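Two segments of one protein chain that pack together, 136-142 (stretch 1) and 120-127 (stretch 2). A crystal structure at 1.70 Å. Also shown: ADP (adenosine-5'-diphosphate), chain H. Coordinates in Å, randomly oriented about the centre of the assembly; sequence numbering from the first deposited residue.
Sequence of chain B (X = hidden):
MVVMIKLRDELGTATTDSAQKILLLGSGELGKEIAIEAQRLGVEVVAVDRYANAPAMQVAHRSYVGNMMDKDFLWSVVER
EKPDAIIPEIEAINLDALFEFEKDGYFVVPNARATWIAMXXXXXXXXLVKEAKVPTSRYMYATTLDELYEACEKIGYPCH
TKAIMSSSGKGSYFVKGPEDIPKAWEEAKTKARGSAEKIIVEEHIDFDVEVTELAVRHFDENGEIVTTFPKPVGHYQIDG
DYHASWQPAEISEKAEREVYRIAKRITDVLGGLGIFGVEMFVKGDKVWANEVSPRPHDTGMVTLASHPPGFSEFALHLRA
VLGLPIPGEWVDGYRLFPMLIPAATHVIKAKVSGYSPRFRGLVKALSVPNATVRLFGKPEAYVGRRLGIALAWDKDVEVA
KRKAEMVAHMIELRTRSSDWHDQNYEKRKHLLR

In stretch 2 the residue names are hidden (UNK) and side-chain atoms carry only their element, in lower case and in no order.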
ATOM      1  N   THR B 136     -14.488  31.326  14.064  1.00 25.43           N
ATOM      2  CA  THR B 136     -14.493  30.222  15.017  1.00 30.27           C
ATOM      3  C   THR B 136     -15.668  30.440  15.939  1.00 32.64           C
ATOM      4  O   THR B 136     -16.318  31.488  15.884  1.00 32.59           O
ATOM      5  CB  THR B 136     -13.259  30.213  15.939  1.00 34.34           C
ATOM      6  OG1 THR B 136     -13.361  31.301  16.870  1.00 31.20           O
ATOM      7  CG2 THR B 136     -11.969  30.354  15.149  1.00 25.85           C
ATOM      8  N   SER B 137     -15.937  29.447  16.770  1.00 27.41           N
ATOM      9  CA  SER B 137     -16.993  29.549  17.771  1.00 29.09           C
ATOM     10  C   SER B 137     -16.628  30.702  18.705  1.00 32.56           C
ATOM     11  O   SER B 137     -15.451  31.019  18.878  1.00 29.52           O
ATOM     12  CB  SER B 137     -17.066  28.265  18.590  1.00 31.82           C
ATOM     13  OG  SER B 137     -15.852  28.022  19.306  1.00 32.69           O
ATOM     14  N   ARG B 138     -17.625  31.343  19.308  1.00 35.26           N
ATOM     15  CA  ARG B 138     -17.335  32.406  20.265  1.00 33.90           C
ATOM     16  C   ARG B 138     -16.763  31.723  21.481  1.00 29.40           C
ATOM     17  O   ARG B 138     -17.188  30.628  21.844  1.00 31.43           O
ATOM     18  CB  ARG B 138     -18.612  33.155  20.679  1.00 34.40           C
ATOM     19  CG  ARG B 138     -19.295  33.866  19.541  1.00 44.26           C
ATOM     20  CD  ARG B 138     -20.665  34.367  19.983  1.00 53.03           C
ATOM     21  NE  ARG B 138     -21.520  34.674  18.841  1.00 59.76           N
ATOM     22  CZ  ARG B 138     -21.257  35.628  17.955  1.00 61.93           C
ATOM     23  NH1 ARG B 138     -20.162  36.366  18.091  1.00 63.04           N
ATOM     24  NH2 ARG B 138     -22.081  35.841  16.929  1.00 64.79           N
ATOM     25  N   TYR B 139     -15.830  32.379  22.159  1.00 31.33           N
ATOM     26  CA  TYR B 139     -15.219  31.738  23.306  1.00 31.58           C
ATOM     27  C   TYR B 139     -14.658  32.735  24.325  1.00 30.83           C
ATOM     28  O   TYR B 139     -14.542  33.935  24.046  1.00 31.24           O
ATOM     29  CB  TYR B 139     -14.063  30.856  22.825  1.00 28.66           C
ATOM     30  CG  TYR B 139     -12.948  31.692  22.232  1.00 26.05           C
ATOM     31  CD1 TYR B 139     -13.025  32.171  20.918  1.00 26.23           C
ATOM     32  CD2 TYR B 139     -11.847  32.093  23.012  1.00 27.02           C
ATOM     33  CE1 TYR B 139     -12.055  33.019  20.408  1.00 29.19           C
ATOM     34  CE2 TYR B 139     -10.863  32.954  22.500  1.00 27.62           C
ATOM     35  CZ  TYR B 139     -10.976  33.413  21.203  1.00 27.53           C
ATOM     36  OH  TYR B 139     -10.027  34.269  20.702  1.00 28.56           O
ATOM     37  N   MET B 140     -14.261  32.191  25.468  1.00 36.03           N
ATOM     38  CA  MET B 140     -13.646  32.919  26.580  1.00 41.57           C
ATOM     39  C   MET B 140     -12.813  31.915  27.362  1.00 39.51           C
ATOM     40  O   MET B 140     -13.089  30.724  27.328  1.00 42.65           O
ATOM     41  CB  MET B 140     -14.709  33.465  27.529  1.00 45.46           C
ATOM     42  CG  MET B 140     -15.533  34.571  26.968  1.00 48.61           C
ATOM     43  SD  MET B 140     -16.720  35.124  28.226  1.00 51.22           S
ATOM     44  CE  MET B 140     -15.638  35.414  29.588  1.00 46.63           C
ATOM     45  N   TYR B 141     -11.815  32.389  28.096  1.00 36.98           N
ATOM     46  CA  TYR B 141     -11.014  31.482  28.907  1.00 36.24           C
ATOM     47  C   TYR B 141     -11.334  31.727  30.376  1.00 39.85           C
ATOM     48  O   TYR B 141     -11.784  32.813  30.748  1.00 37.30           O
ATOM     49  CB  TYR B 141      -9.518  31.722  28.698  1.00 40.95           C
ATOM     50  CG  TYR B 141      -9.065  31.609  27.260  1.00 34.05           C
ATOM     51  CD1 TYR B 141      -8.763  32.755  26.511  1.00 36.61           C
ATOM     52  CD2 TYR B 141      -8.975  30.377  26.640  1.00 32.52           C
ATOM     53  CE1 TYR B 141      -8.382  32.667  25.182  1.00 35.75           C
ATOM     54  CE2 TYR B 141      -8.595  30.270  25.293  1.00 29.89           C
ATOM     55  CZ  TYR B 141      -8.300  31.410  24.574  1.00 32.78           C
ATOM     56  OH  TYR B 141      -7.921  31.336  23.260  1.00 30.04           O
ATOM     57  N   ALA B 142     -11.092  30.725  31.213  1.00 42.77           N
ATOM     58  CA  ALA B 142     -11.326  30.844  32.650  1.00 46.45           C
ATOM     59  C   ALA B 142     -10.144  30.193  33.344  1.00 45.99           C
ATOM     60  O   ALA B 142      -9.692  29.143  32.920  1.00 41.71           O
ATOM     61  CB  ALA B 142     -12.600  30.143  33.047  1.00 42.93           C
ATOM     62  N   UNK B 120      -1.891  23.223  22.634  1.00 35.07           N
ATOM     63  CA  UNK B 120      -2.384  24.132  23.681  1.00 35.74           C
ATOM     64  C   UNK B 120      -3.606  24.862  23.110  1.00 30.59           C
ATOM     65  O   UNK B 120      -3.467  25.690  22.202  1.00 28.65           O
ATOM     66  c   UNK B 120      -2.408  27.425  26.590  1.00 40.85           C
ATOM     67  c   UNK B 120      -1.514  25.887  25.285  1.00 43.48           C
ATOM     68  n   UNK B 120      -2.443  26.906  25.375  1.00 45.83           N
ATOM     69  c   UNK B 120      -1.275  25.116  24.024  1.00 32.90           C
ATOM     70  c   UNK B 120      -0.924  25.808  26.502  1.00 42.73           C
ATOM     71  n   UNK B 120      -1.494  26.777  27.295  1.00 39.27           N
ATOM     72  N   UNK B 121      -4.786  24.591  23.663  1.00 30.78           N
ATOM     73  CA  UNK B 121      -5.997  25.179  23.108  1.00 30.58           C
ATOM     74  C   UNK B 121      -6.010  26.701  23.026  1.00 26.00           C
ATOM     75  O   UNK B 121      -6.626  27.265  22.116  1.00 30.03           O
ATOM     76  c   UNK B 121      -8.854  22.903  24.274  1.00 35.32           C
ATOM     77  n   UNK B 121      -9.075  21.500  24.559  1.00 40.76           N
ATOM     78  c   UNK B 121      -7.462  23.181  23.803  1.00 31.29           C
ATOM     79  c   UNK B 121      -9.417  20.591  23.655  1.00 42.06           C
ATOM     80  n   UNK B 121      -9.577  20.931  22.380  1.00 33.78           N
ATOM     81  c   UNK B 121      -7.245  24.683  23.847  1.00 28.61           C
ATOM     82  n   UNK B 121      -9.634  19.341  24.046  1.00 43.84           N
ATOM     83  N   UNK B 122      -5.324  27.374  23.949  1.00 27.42           N
ATOM     84  CA  UNK B 122      -5.292  28.835  23.911  1.00 29.37           C
ATOM     85  C   UNK B 122      -4.326  29.346  22.837  1.00 28.09           C
ATOM     86  O   UNK B 122      -4.642  30.243  22.068  1.00 28.14           O
ATOM     87  o   UNK B 122      -4.721  32.797  26.703  1.00 45.11           O
ATOM     88  c   UNK B 122      -4.895  29.412  25.279  1.00 32.45           C
ATOM     89  c   UNK B 122      -4.849  30.935  25.236  1.00 37.22           C
ATOM     90  o   UNK B 122      -4.330  30.812  27.550  1.00 43.78           O
ATOM     91  c   UNK B 122      -4.617  31.560  26.601  1.00 42.02           C
ATOM     92  N   UNK B 123      -3.128  28.770  22.774  1.00 30.46           N
ATOM     93  CA  UNK B 123      -2.202  29.206  21.750  1.00 29.65           C
ATOM     94  C   UNK B 123      -2.825  28.962  20.359  1.00 21.60           C
ATOM     95  O   UNK B 123      -2.704  29.781  19.458  1.00 30.61           O
ATOM     96  c   UNK B 123       1.353  28.236  23.098  1.00 43.46           C
ATOM     97  c   UNK B 123      -0.869  28.453  21.871  1.00 36.60           C
ATOM     98  c   UNK B 123      -0.106  28.728  23.175  1.00 35.43           C
ATOM     99  n   UNK B 123       2.225  26.763  25.346  1.00 42.75           N
ATOM    100  c   UNK B 123       1.902  26.104  24.238  1.00 46.75           C
ATOM    101  n   UNK B 123       2.008  24.776  24.210  1.00 33.96           N
ATOM    102  n   UNK B 123       1.487  26.775  23.162  1.00 41.82           N
ATOM    103  N   UNK B 124      -3.503  27.835  20.208  1.00 23.11           N
ATOM    104  CA  UNK B 124      -4.107  27.494  18.924  1.00 27.79           C
ATOM    105  C   UNK B 124      -5.259  28.428  18.561  1.00 24.57           C
ATOM    106  O   UNK B 124      -5.294  28.987  17.466  1.00 26.53           O
ATOM    107  c   UNK B 124      -4.130  25.798  16.518  1.00 33.01           C
ATOM    108  c   UNK B 124      -4.625  26.062  18.951  1.00 31.03           C
ATOM    109  c   UNK B 124      -5.184  25.574  17.615  1.00 33.78           C
ATOM    110  c   UNK B 124      -5.572  24.102  17.750  1.00 33.40           C
ATOM    111  N   UNK B 125      -6.201  28.578  19.488  1.00 25.49           N
ATOM    112  CA  UNK B 125      -7.353  29.436  19.223  1.00 27.77           C
ATOM    113  C   UNK B 125      -6.897  30.854  18.916  1.00 27.33           C
ATOM    114  O   UNK B 125      -7.376  31.478  17.966  1.00 27.90           O
ATOM    115  c   UNK B 125     -12.025  28.154  18.862  1.00 35.11           C
ATOM    116  c   UNK B 125      -8.328  29.409  20.415  1.00 25.86           C
ATOM    117  c   UNK B 125     -10.337  29.979  18.854  1.00 29.61           C
ATOM    118  n   UNK B 125     -12.337  26.888  18.603  1.00 28.07           N
ATOM    119  c   UNK B 125      -9.625  30.239  20.199  1.00 27.88           C
ATOM    120  n   UNK B 125     -10.786  28.583  18.666  1.00 28.43           N
ATOM    121  n   UNK B 125     -12.965  28.997  19.270  1.00 28.48           N
ATOM    122  N   UNK B 126      -5.956  31.386  19.690  1.00 27.54           N
ATOM    123  CA  UNK B 126      -5.495  32.742  19.410  1.00 26.51           C
ATOM    124  C   UNK B 126      -4.800  32.832  18.054  1.00 31.40           C
ATOM    125  O   UNK B 126      -4.870  33.855  17.371  1.00 28.32           O
ATOM    126  c   UNK B 126      -5.311  33.395  21.882  1.00 32.56           C
ATOM    127  c   UNK B 126      -6.612  34.197  21.729  1.00 39.72           C
ATOM    128  c   UNK B 126      -4.572  33.225  20.537  1.00 30.60           C
ATOM    129  o   UNK B 126      -6.533  35.383  21.358  1.00 30.75           O
ATOM    130  o   UNK B 126      -7.708  33.632  21.960  1.00 33.35           O
ATOM    131  N   UNK B 127      -4.126  31.753  17.654  1.00 29.23           N
ATOM    132  CA  UNK B 127      -3.474  31.754  16.351  1.00 24.47           C
ATOM    133  C   UNK B 127      -4.544  31.832  15.259  1.00 25.75           C
ATOM    134  O   UNK B 127      -4.394  32.578  14.288  1.00 28.01           O
ATOM    135  o   UNK B 127      -1.537  30.502  17.149  1.00 31.54           O
ATOM    136  c   UNK B 127      -2.589  30.475  16.172  1.00 34.15           C
ATOM    137  c   UNK B 127      -1.964  30.419  14.769  1.00 31.94           C
TER
HETATM  138  PB  ADP H 502     -10.661  17.078  20.812  1.00 75.03           P
HETATM  139  O1B ADP H 502      -9.430  16.912  20.007  1.00 77.88           O
HETATM  140  O2B ADP H 502     -11.872  16.015  20.761  1.00 79.04           O
HETATM  141  O3B ADP H 502     -10.693  17.990  22.137  1.00 74.12           O
HETATM  142  PA  ADP H 502     -12.607  19.071  20.489  1.00 45.27           P
HETATM  143  O1A ADP H 502     -12.728  18.964  21.960  1.00 70.72           O
HETATM  144  O2A ADP H 502     -12.272  20.579  20.040  1.00 55.90           O
HETATM  145  O3A ADP H 502     -11.420  18.161  19.895  1.00 70.87           O
HETATM  146  O5' ADP H 502     -13.961  18.636  19.740  1.00 56.51           O
HETATM  147  C5' ADP H 502     -14.502  17.327  19.929  1.00 51.07           C
HETATM  148  C4' ADP H 502     -15.944  17.313  19.423  1.00 55.00           C
HETATM  149  O4' ADP H 502     -16.838  18.005  20.309  1.00 44.72           O
HETATM  150  C3' ADP H 502     -16.022  18.086  18.107  1.00 54.03           C
HETATM  151  O3' ADP H 502     -15.595  17.236  17.040  1.00 56.85           O
HETATM  152  C2' ADP H 502     -17.537  18.262  18.060  1.00 49.53           C
HETATM  153  O2' ADP H 502     -18.154  16.995  17.820  1.00 49.12           O
HETATM  154  C1' ADP H 502     -17.805  18.700  19.501  1.00 47.83           C
HETATM  155  N9  ADP H 502     -17.562  20.152  19.670  1.00 45.52           N
HETATM  156  C8  ADP H 502     -16.443  20.721  20.106  1.00 42.23           C
HETATM  157  N7  ADP H 502     -16.603  22.045  20.149  1.00 34.96           N
HETATM  158  C5  ADP H 502     -17.834  22.316  19.742  1.00 40.79           C
HETATM  159  C6  ADP H 502     -18.563  23.491  19.565  1.00 42.75           C
HETATM  160  N6  ADP H 502     -18.032  24.667  19.881  1.00 32.22           N
HETATM  161  N1  ADP H 502     -19.819  23.408  19.103  1.00 34.78           N
HETATM  162  C2  ADP H 502     -20.372  22.242  18.820  1.00 37.62           C
HETATM  163  N3  ADP H 502     -19.710  21.108  18.980  1.00 40.78           N
HETATM  164  C4  ADP H 502     -18.452  21.111  19.434  1.00 45.22           C

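Position 120 carries four carbons and two nitrogens: one carbon, then a five-membered ring of three carbons and two nitrogens. It touches nothing on stretch 1. This is H120, at the N-cap; its ND1 accepts from the backbone N of position 123 at 3.3 Å (162°) and, weakly, from the backbone N of position 122 at 3.2 Å, satisfying amides that the first helical turn leaves free.

Position 121 has a three-carbon chain, a nitrogen, then a carbon bearing two more nitrogens. The side chain makes no contact with stretch 1. The planar end identifies R121. It leads away to ADP, where NH2 donates to O3B at 2.6 Å (158°) and NH1 donates weakly to the same O3B at 3.2 Å.

Position 122 shows three carbons, the third with two oxygens; its second carbon sits over a face of the Y141 ring. This is E122, extended (chi1 179°, chi2 173°). Its closest approach to stretch 1 is by CG, 3.5 Å from Y141 CZ and 3.9 Å from the Y141 ring centroid, 26° off the normal, a CH-pi contact.

Position 123 has four carbons and three nitrogens in the same guanidinium pattern, none near stretch 1. This is R123; its CA-to-CB bond points away.

Position 124 has four carbons forked at the second, without contact here: L124, buried.

Position 125 again has four carbons and three nitrogens ending in a guanidinium; its second carbon sits over the Y139 ring and a terminal nitrogen lies 3.0 Å from S137 OG. This is R125, its CA-to-CB bond pointing toward stretch 1. CG is 3.6 Å from the Y139 centroid, 12° off the normal, while NH1 donates to S137 OG at a nearly straight 168°. NH1 is also 3.4 Å from T136 OG1, but the angle is too poor for a hydrogen bond; T136 CB instead lies over one guanidinium face.

Position 126 has three carbons, the third carrying two oxygens. One oxygen is reached by two tyrosine hydroxyls, and the residue is E126: Y139 OH donates to OE1 at 2.7 Å and Y141 OH to the same OE1 at 2.6 Å.

Position 127 has one carbon bearing an oxygen and a second carbon, none touching stretch 1: T127. Its OG1 donates to R123 O at 2.7 Å.

The two stretches bury 364 Å², both sides summed; the strand and helix axes run at 152° and approach to 10.7 Å. Y139 and Y141 both point toward the helix, converging on one carboxylate oxygen at their ring edges while aliphatic carbons of R125 and E122 cover a face of each. R125, whose covered area is the largest at 110 Å², extends the contact to S137 and T136.

Stretch 2 120-127: HRERLRET
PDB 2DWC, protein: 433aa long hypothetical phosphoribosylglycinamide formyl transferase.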